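PDB 3FAW: reticulocyte binding protein from Streptococcus agalactiae COH1, which probably hydrolyses the alpha-1,6-glucosidic linkages of pullulan and related branched glucans as a secreted, cell-wall-anchored pullulanase. Local coordinates for residues Q306-T311 and Y693-I698; A268-A273 and H312-P317. All coordinates share one frame; numbering follows the deposited sequence.

How the contacts relate
Both contacts belong to the TIM barrel of the catalytic domain, and their centres lie about 13 Å apart. Contact 2 pairs its first two strands, 269-273 and 312-315; contact 1 lies outside them, where the end of helix 302-308 meets helix 685-703. Along the chain the order is 268-273, 306-311, 312-317, then 693-698, and 306-311 runs straight on into the second strand. Strand, helix and strand thus form the first beta-alpha-beta crossover of the barrel, while 693-698 comes from a helix that follows the eighth strand, 614-618. The contacts also touch: L308 packs on Y271, and T311 OG1 probably hydrogen-bonds V269 N. One crossover therefore ties the inner strands to a late outer helix.

Contact 1: residues Q306-T311 and Y693-I698; sequences QKLGVT and YTAGLI. With CA (calcium ion), chain C.
L308 and G309, where helix 302-308 ends and turns toward the second strand of the TIM barrel, lie against A695 and I698 of helix 685-703 on the barrel's outer side. The CA atoms of L308 and A695 are 4.9 Å apart, those of G309 and I698 6.0 Å. G309 leaves the helix with a phi of 109°; at these angles a beta carbon would jam against L308 O and run into I698 CG2, so glycine suits both the turn and the packing. I698 points its side chain at the turn. With CG1 anti to the carbonyl carbon (chi1 -66°), its CD1 comes 3.3 Å from L308 O and meets L308 CG at 3.9 Å, the two side chains crossing at about a right angle. Its other branch, CG2, packs against G309 O, whose hydrogen bond comes from R702 NH1. The small A695 admits L308 CD1 to 4.0 Å from its CB. A calcium ion at the helix end binds K307 O at 2.3 Å and four waters. One of these waters bridges the segments, donating to L308 O at 2.8 Å and to A695 O at 2.7 Å.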
ATOM      1  N   GLN A 306      12.604  -7.200  16.922  1.00 13.25           N
ATOM      2  CA  GLN A 306      14.027  -6.874  17.042  1.00 14.03           C
ATOM      3  C   GLN A 306      14.866  -8.155  16.984  1.00 13.85           C
ATOM      4  O   GLN A 306      15.864  -8.220  16.266  1.00 13.34           O
ATOM      5  CB  GLN A 306      14.312  -6.113  18.342  1.00 13.81           C
ATOM      6  CG  GLN A 306      15.762  -5.668  18.497  1.00 15.91           C
ATOM      7  CD  GLN A 306      16.031  -4.918  19.795  1.00 18.14           C
ATOM      8  OE1 GLN A 306      15.249  -4.985  20.749  1.00 21.18           O
ATOM      9  NE2 GLN A 306      17.153  -4.205  19.838  1.00 18.97           N
ATOM     10  N   LYS A 307      14.451  -9.169  17.740  1.00 14.93           N
ATOM     11  CA  LYS A 307      15.129 -10.467  17.737  1.00 15.53           C
ATOM     12  C   LYS A 307      15.000 -11.161  16.379  1.00 13.79           C
ATOM     13  O   LYS A 307      15.971 -11.715  15.870  1.00 11.29           O
ATOM     14  CB  LYS A 307      14.573 -11.374  18.837  1.00 16.84           C
ATOM     15  CG  LYS A 307      14.890 -10.921  20.259  1.00 18.49           C
ATOM     16  CD  LYS A 307      14.048 -11.693  21.276  1.00 20.46           C
ATOM     17  CE  LYS A 307      14.432 -11.360  22.717  1.00 23.66           C
ATOM     18  NZ  LYS A 307      13.935 -10.021  23.157  1.00 26.50           N
ATOM     19  N   LEU A 308      13.801 -11.123  15.798  1.00 13.37           N
ATOM     20  CA  LEU A 308      13.552 -11.721  14.482  1.00 12.65           C
ATOM     21  C   LEU A 308      14.567 -11.244  13.445  1.00 13.18           C
ATOM     22  O   LEU A 308      15.044 -12.042  12.631  1.00 12.60           O
ATOM     23  CB  LEU A 308      12.127 -11.416  14.004  1.00 13.22           C
ATOM     24  CG  LEU A 308      11.707 -12.041  12.665  1.00 14.28           C
ATOM     25  CD1 LEU A 308      11.950 -13.551  12.663  1.00 10.68           C
ATOM     26  CD2 LEU A 308      10.245 -11.725  12.340  1.00 11.00           C
ATOM     27  N   GLY A 309      14.870  -9.944  13.474  1.00 12.21           N
ATOM     28  CA  GLY A 309      15.980  -9.367  12.712  1.00 12.80           C
ATOM     29  C   GLY A 309      15.603  -8.496  11.523  1.00 12.97           C
ATOM     30  O   GLY A 309      16.478  -8.053  10.781  1.00 13.59           O
ATOM     31  N   VAL A 310      14.309  -8.256  11.331  1.00 13.08           N
ATOM     32  CA  VAL A 310      13.839  -7.407  10.237  1.00 13.10           C
ATOM     33  C   VAL A 310      14.346  -5.979  10.435  1.00 14.36           C
ATOM     34  O   VAL A 310      14.591  -5.551  11.567  1.00 15.65           O
ATOM     35  CB  VAL A 310      12.293  -7.406  10.136  1.00 13.26           C
ATOM     36  CG1 VAL A 310      11.782  -8.806   9.816  1.00 13.44           C
ATOM     37  CG2 VAL A 310      11.660  -6.872  11.426  1.00  7.80           C
ATOM     38  N   THR A 311      14.522  -5.254   9.335  1.00 14.07           N
ATOM     39  CA  THR A 311      15.019  -3.875   9.393  1.00 13.67           C
ATOM     40  C   THR A 311      13.868  -2.869   9.455  1.00 13.80           C
ATOM     41  O   THR A 311      13.955  -1.864  10.167  1.00 12.92           O
ATOM     42  CB  THR A 311      15.907  -3.536   8.175  1.00 13.86           C
ATOM     43  OG1 THR A 311      15.127  -3.573   6.970  1.00 11.76           O
ATOM     44  CG2 THR A 311      17.067  -4.518   8.069  1.00 10.43           C
ATOM     45  N   TYR A 693      14.158 -20.972  12.363  1.00 13.32           N
ATOM     46  CA  TYR A 693      14.782 -21.161  11.051  1.00 12.86           C
ATOM     47  C   TYR A 693      14.781 -19.841  10.265  1.00 12.34           C
ATOM     48  O   TYR A 693      15.809 -19.430   9.720  1.00 12.41           O
ATOM     49  CB  TYR A 693      14.040 -22.258  10.273  1.00 13.13           C
ATOM     50  CG  TYR A 693      14.851 -22.949   9.197  1.00 14.58           C
ATOM     51  CD1 TYR A 693      15.781 -23.933   9.523  1.00 14.81           C
ATOM     52  CD2 TYR A 693      14.659 -22.648   7.852  1.00 10.83           C
ATOM     53  CE1 TYR A 693      16.517 -24.585   8.539  1.00 13.65           C
ATOM     54  CE2 TYR A 693      15.393 -23.295   6.860  1.00 13.86           C
ATOM     55  CZ  TYR A 693      16.318 -24.260   7.208  1.00 14.34           C
ATOM     56  OH  TYR A 693      17.043 -24.900   6.222  1.00 10.13           O
ATOM     57  N   THR A 694      13.629 -19.174  10.239  1.00 11.72           N
ATOM     58  CA  THR A 694      13.468 -17.902   9.530  1.00 11.76           C
ATOM     59  C   THR A 694      14.315 -16.783  10.147  1.00 12.31           C
ATOM     60  O   THR A 694      14.926 -15.995   9.422  1.00 13.07           O
ATOM     61  CB  THR A 694      11.985 -17.478   9.483  1.00 12.44           C
ATOM     62  OG1 THR A 694      11.209 -18.532   8.902  1.00 11.42           O
ATOM     63  CG2 THR A 694      11.797 -16.207   8.657  1.00  9.15           C
ATOM     64  N   ALA A 695      14.354 -16.725  11.479  1.00 11.96           N
ATOM     65  CA  ALA A 695      15.207 -15.768  12.201  1.00 11.63           C
ATOM     66  C   ALA A 695      16.687 -15.916  11.830  1.00 11.65           C
ATOM     67  O   ALA A 695      17.385 -14.921  11.636  1.00 11.58           O
ATOM     68  CB  ALA A 695      15.027 -15.929  13.704  1.00 11.28           C
ATOM     69  N   GLY A 696      17.156 -17.160  11.735  1.00 11.83           N
ATOM     70  CA  GLY A 696      18.531 -17.456  11.326  1.00 10.07           C
ATOM     71  C   GLY A 696      18.847 -17.127   9.873  1.00 10.04           C
ATOM     72  O   GLY A 696      19.979 -16.773   9.542  1.00 10.14           O
ATOM     73  N   LEU A 697      17.852 -17.264   9.001  1.00 10.62           N
ATOM     74  CA  LEU A 697      17.996 -16.880   7.597  1.00 10.57           C
ATOM     75  C   LEU A 697      18.120 -15.361   7.449  1.00 10.66           C
ATOM     76  O   LEU A 697      18.828 -14.879   6.567  1.00 12.35           O
ATOM     77  CB  LEU A 697      16.815 -17.401   6.765  1.00 11.30           C
ATOM     78  CG  LEU A 697      16.771 -18.911   6.519  1.00 10.26           C
ATOM     79  CD1 LEU A 697      15.448 -19.325   5.884  1.00  8.83           C
ATOM     80  CD2 LEU A 697      17.953 -19.350   5.654  1.00 10.73           C
ATOM     81  N   ILE A 698      17.444 -14.609   8.313  1.00 11.23           N
ATOM     82  CA  ILE A 698      17.563 -13.149   8.303  1.00 11.73           C
ATOM     83  C   ILE A 698      18.968 -12.717   8.743  1.00 12.37           C
ATOM     84  O   ILE A 698      19.556 -11.820   8.142  1.00 12.41           O
ATOM     85  CB  ILE A 698      16.492 -12.459   9.178  1.00 11.64           C
ATOM     86  CG1 ILE A 698      15.093 -12.680   8.586  1.00 11.39           C
ATOM     87  CG2 ILE A 698      16.774 -10.947   9.274  1.00 12.52           C
ATOM     88  CD1 ILE A 698      13.961 -12.338   9.539  1.00 10.60           C
TER
HETATM   89 CA    CA C   2      18.242 -12.157  15.716  1.00 27.01          CA
HETATM   90  O   HOH W   1      18.240  -9.781  15.471  1.00 21.66           O
HETATM   91  O   HOH W   2      17.714 -12.773  13.234  1.00 15.97           O
HETATM   92  O   HOH W   3      17.311 -14.269  16.504  1.00 19.95           O
HETATM   93  O   HOH W   4      20.181 -11.748  14.358  1.00 19.73           O

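Contact 2: residues A268-A273 and H312-P317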
ATOM      1  N   ALA A 268      17.182  -3.600   2.836  1.00 15.16           N
ATOM      2  CA  ALA A 268      15.937  -3.662   3.600  1.00 15.14           C
ATOM      3  C   ALA A 268      15.387  -5.086   3.709  1.00 14.62           C
ATOM      4  O   ALA A 268      15.362  -5.833   2.726  1.00 14.46           O
ATOM      5  CB  ALA A 268      14.885  -2.740   2.986  1.00 12.72           C
ATOM      6  N   VAL A 269      14.961  -5.449   4.917  1.00 13.91           N
ATOM      7  CA  VAL A 269      14.191  -6.669   5.150  1.00 13.45           C
ATOM      8  C   VAL A 269      12.875  -6.249   5.797  1.00 12.17           C
ATOM      9  O   VAL A 269      12.825  -5.958   6.990  1.00 10.01           O
ATOM     10  CB  VAL A 269      14.953  -7.662   6.044  1.00 14.12           C
ATOM     11  CG1 VAL A 269      14.145  -8.935   6.244  1.00 14.35           C
ATOM     12  CG2 VAL A 269      16.316  -7.974   5.435  1.00 13.36           C
ATOM     13  N   ILE A 270      11.815  -6.208   4.991  1.00 12.50           N
ATOM     14  CA  ILE A 270      10.549  -5.585   5.386  1.00 12.66           C
ATOM     15  C   ILE A 270       9.587  -6.616   5.975  1.00 13.27           C
ATOM     16  O   ILE A 270       9.453  -7.726   5.455  1.00 14.46           O
ATOM     17  CB  ILE A 270       9.888  -4.858   4.178  1.00 13.74           C
ATOM     18  CG1 ILE A 270      10.808  -3.745   3.662  1.00 14.89           C
ATOM     19  CG2 ILE A 270       8.515  -4.288   4.549  1.00 11.41           C
ATOM     20  CD1 ILE A 270      10.321  -3.070   2.377  1.00 14.07           C
ATOM     21  N   TYR A 271       8.922  -6.228   7.060  1.00 12.79           N
ATOM     22  CA  TYR A 271       7.976  -7.081   7.776  1.00 12.56           C
ATOM     23  C   TYR A 271       6.599  -6.412   7.768  1.00 12.48           C
ATOM     24  O   TYR A 271       6.434  -5.337   8.349  1.00 10.94           O
ATOM     25  CB  TYR A 271       8.472  -7.285   9.212  1.00 12.99           C
ATOM     26  CG  TYR A 271       7.670  -8.264  10.043  1.00 13.08           C
ATOM     27  CD1 TYR A 271       7.911  -9.634   9.967  1.00 13.63           C
ATOM     28  CD2 TYR A 271       6.685  -7.816  10.925  1.00 10.63           C
ATOM     29  CE1 TYR A 271       7.178 -10.537  10.740  1.00 13.66           C
ATOM     30  CE2 TYR A 271       5.947  -8.705  11.694  1.00 11.97           C
ATOM     31  CZ  TYR A 271       6.200 -10.062  11.602  1.00 15.03           C
ATOM     32  OH  TYR A 271       5.468 -10.940  12.367  1.00 13.40           O
ATOM     33  N   GLU A 272       5.622  -7.042   7.106  1.00 12.93           N
ATOM     34  CA  GLU A 272       4.285  -6.451   6.932  1.00 12.67           C
ATOM     35  C   GLU A 272       3.279  -6.896   7.998  1.00 13.21           C
ATOM     36  O   GLU A 272       2.846  -8.050   8.004  1.00 12.97           O
ATOM     37  CB  GLU A 272       3.728  -6.773   5.541  1.00 12.27           C
ATOM     38  CG  GLU A 272       2.431  -6.012   5.198  1.00 11.29           C
ATOM     39  CD  GLU A 272       1.614  -6.666   4.094  1.00 10.20           C
ATOM     40  OE1 GLU A 272       1.625  -7.908   3.985  1.00  9.44           O
ATOM     41  OE2 GLU A 272       0.944  -5.934   3.336  1.00 10.67           O
ATOM     42  N   ALA A 273       2.885  -5.960   8.864  1.00 12.63           N
ATOM     43  CA  ALA A 273       1.924  -6.225   9.943  1.00 11.20           C
ATOM     44  C   ALA A 273       0.752  -5.232   9.982  1.00 11.47           C
ATOM     45  O   ALA A 273       0.895  -4.052   9.650  1.00 11.29           O
ATOM     46  CB  ALA A 273       2.645  -6.223  11.292  1.00 12.02           C
ATOM     47  N   HIS A 312      12.798  -3.155   8.706  1.00 13.60           N
ATOM     48  CA  HIS A 312      11.643  -2.265   8.583  1.00 14.48           C
ATOM     49  C   HIS A 312      10.324  -2.963   8.929  1.00 14.04           C
ATOM     50  O   HIS A 312      10.054  -4.078   8.471  1.00 14.15           O
ATOM     51  CB  HIS A 312      11.545  -1.722   7.155  1.00 14.64           C
ATOM     52  CG  HIS A 312      12.633  -0.762   6.792  1.00 15.35           C
ATOM     53  ND1 HIS A 312      13.910  -1.170   6.477  1.00 12.77           N
ATOM     54  CD2 HIS A 312      12.630   0.588   6.674  1.00 17.67           C
ATOM     55  CE1 HIS A 312      14.650  -0.113   6.188  1.00 17.60           C
ATOM     56  NE2 HIS A 312      13.895   0.967   6.302  1.00 15.75           N
ATOM     57  N   ILE A 313       9.503  -2.294   9.732  1.00 13.45           N
ATOM     58  CA  ILE A 313       8.147  -2.759  10.019  1.00 12.70           C
ATOM     59  C   ILE A 313       7.165  -1.963   9.153  1.00 12.82           C
ATOM     60  O   ILE A 313       7.072  -0.737   9.266  1.00 12.27           O
ATOM     61  CB  ILE A 313       7.806  -2.600  11.508  1.00 13.05           C
ATOM     62  CG1 ILE A 313       8.814  -3.372  12.367  1.00 13.23           C
ATOM     63  CG2 ILE A 313       6.390  -3.079  11.790  1.00 13.28           C
ATOM     64  CD1 ILE A 313       8.697  -3.095  13.862  1.00 12.28           C
ATOM     65  N   GLN A 314       6.471  -2.666   8.263  1.00 12.16           N
ATOM     66  CA  GLN A 314       5.450  -2.066   7.413  1.00 12.02           C
ATOM     67  C   GLN A 314       4.070  -2.212   8.044  1.00 11.41           C
ATOM     68  O   GLN A 314       3.630  -3.328   8.338  1.00 10.52           O
ATOM     69  CB  GLN A 314       5.463  -2.718   6.035  1.00 13.03           C
ATOM     70  CG  GLN A 314       4.475  -2.114   5.044  1.00 12.19           C
ATOM     71  CD  GLN A 314       4.673  -2.651   3.643  1.00 12.86           C
ATOM     72  OE1 GLN A 314       5.770  -2.563   3.075  1.00  8.56           O
ATOM     73  NE2 GLN A 314       3.610  -3.221   3.073  1.00 13.09           N
ATOM     74  N   LEU A 315       3.389  -1.086   8.250  1.00 10.63           N
ATOM     75  CA  LEU A 315       2.056  -1.091   8.845  1.00 10.15           C
ATOM     76  C   LEU A 315       0.979  -0.898   7.787  1.00 11.51           C
ATOM     77  O   LEU A 315       1.041   0.038   6.986  1.00 11.14           O
ATOM     78  CB  LEU A 315       1.925   0.006   9.904  1.00 10.17           C
ATOM     79  CG  LEU A 315       2.909  -0.069  11.076  1.00 10.40           C
ATOM     80  CD1 LEU A 315       2.755   1.159  11.957  1.00  7.76           C
ATOM     81  CD2 LEU A 315       2.719  -1.348  11.884  1.00 12.89           C
ATOM     82  N   LEU A 316      -0.016  -1.781   7.799  1.00 12.13           N
ATOM     83  CA  LEU A 316      -1.217  -1.597   6.986  1.00 13.12           C
ATOM     84  C   LEU A 316      -1.857  -0.240   7.321  1.00 12.80           C
ATOM     85  O   LEU A 316      -1.576   0.324   8.382  1.00 12.83           O
ATOM     86  CB  LEU A 316      -2.201  -2.768   7.186  1.00 12.48           C
ATOM     87  CG  LEU A 316      -1.944  -3.970   6.260  1.00 14.14           C
ATOM     88  CD1 LEU A 316      -0.731  -4.781   6.730  1.00 10.90           C
ATOM     89  CD2 LEU A 316      -3.179  -4.862   6.117  1.00 10.79           C
ATOM     90  N   PRO A 317      -2.705   0.294   6.416  1.00 11.36           N
ATOM     91  CA  PRO A 317      -3.174   1.680   6.502  1.00 11.72           C
ATOM     92  C   PRO A 317      -3.583   2.186   7.896  1.00 11.07           C
ATOM     93  O   PRO A 317      -4.603   1.765   8.444  1.00 10.87           O
ATOM     94  CB  PRO A 317      -4.369   1.693   5.540  1.00 11.82           C
ATOM     95  CG  PRO A 317      -3.974   0.733   4.495  1.00 11.35           C
ATOM     96  CD  PRO A 317      -3.282  -0.383   5.240  1.00 12.93           C
TER
HETATM   97  O   HOH W   5       2.338  -5.014   1.096  1.00  4.69           O
HETATM   98  O   HOH W   6       1.048  -3.073   4.227  1.00  9.02           O
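The first two strands of the TIM barrel, 269-273 and 312-315, pair in parallel, I270 beside H312 and E272 beside Q314, with 31° between their directions. Five backbone bonds join them in the alternating parallel pattern. The bond from H312 N to V269 O is long, 3.3 Å, its donor standing above the carbonyl plane, whereas A273 N meets Q314 O at 2.8 Å nearly head-on. Y271 and I313 pack on helix 302-308, and the Y271 hydroxyl bonds to S619 and E622. At the strand starts A268 CB lies 4.0 Å from H312 ND1, the small alanine leaving room for a ring that F262 also meets. Q314 stands up from the sheet with CG anti to its backbone N (chi1 -177°). Its OE1, buried and with no polar partner in the model, lies 3.6 Å from I270 CG2. NE2 turns toward E272, whose carboxylate is 85° from the amide plane; two waters donate to OE2 and accept from NE2, one of the two NE2 bonds being weak. H573 ND1 also bonds OE2, so several partners hold this buried carboxylate. L316 lays CD1 3.4 Å from A273 O. Adjacent parallel strands whose side chains alternate between the barrel interior (I270, E272, H312, Q314) and the covering helix (Y271, I313) form the (beta/alpha)8, TIM-barrel arrangement of the alpha-amylase family.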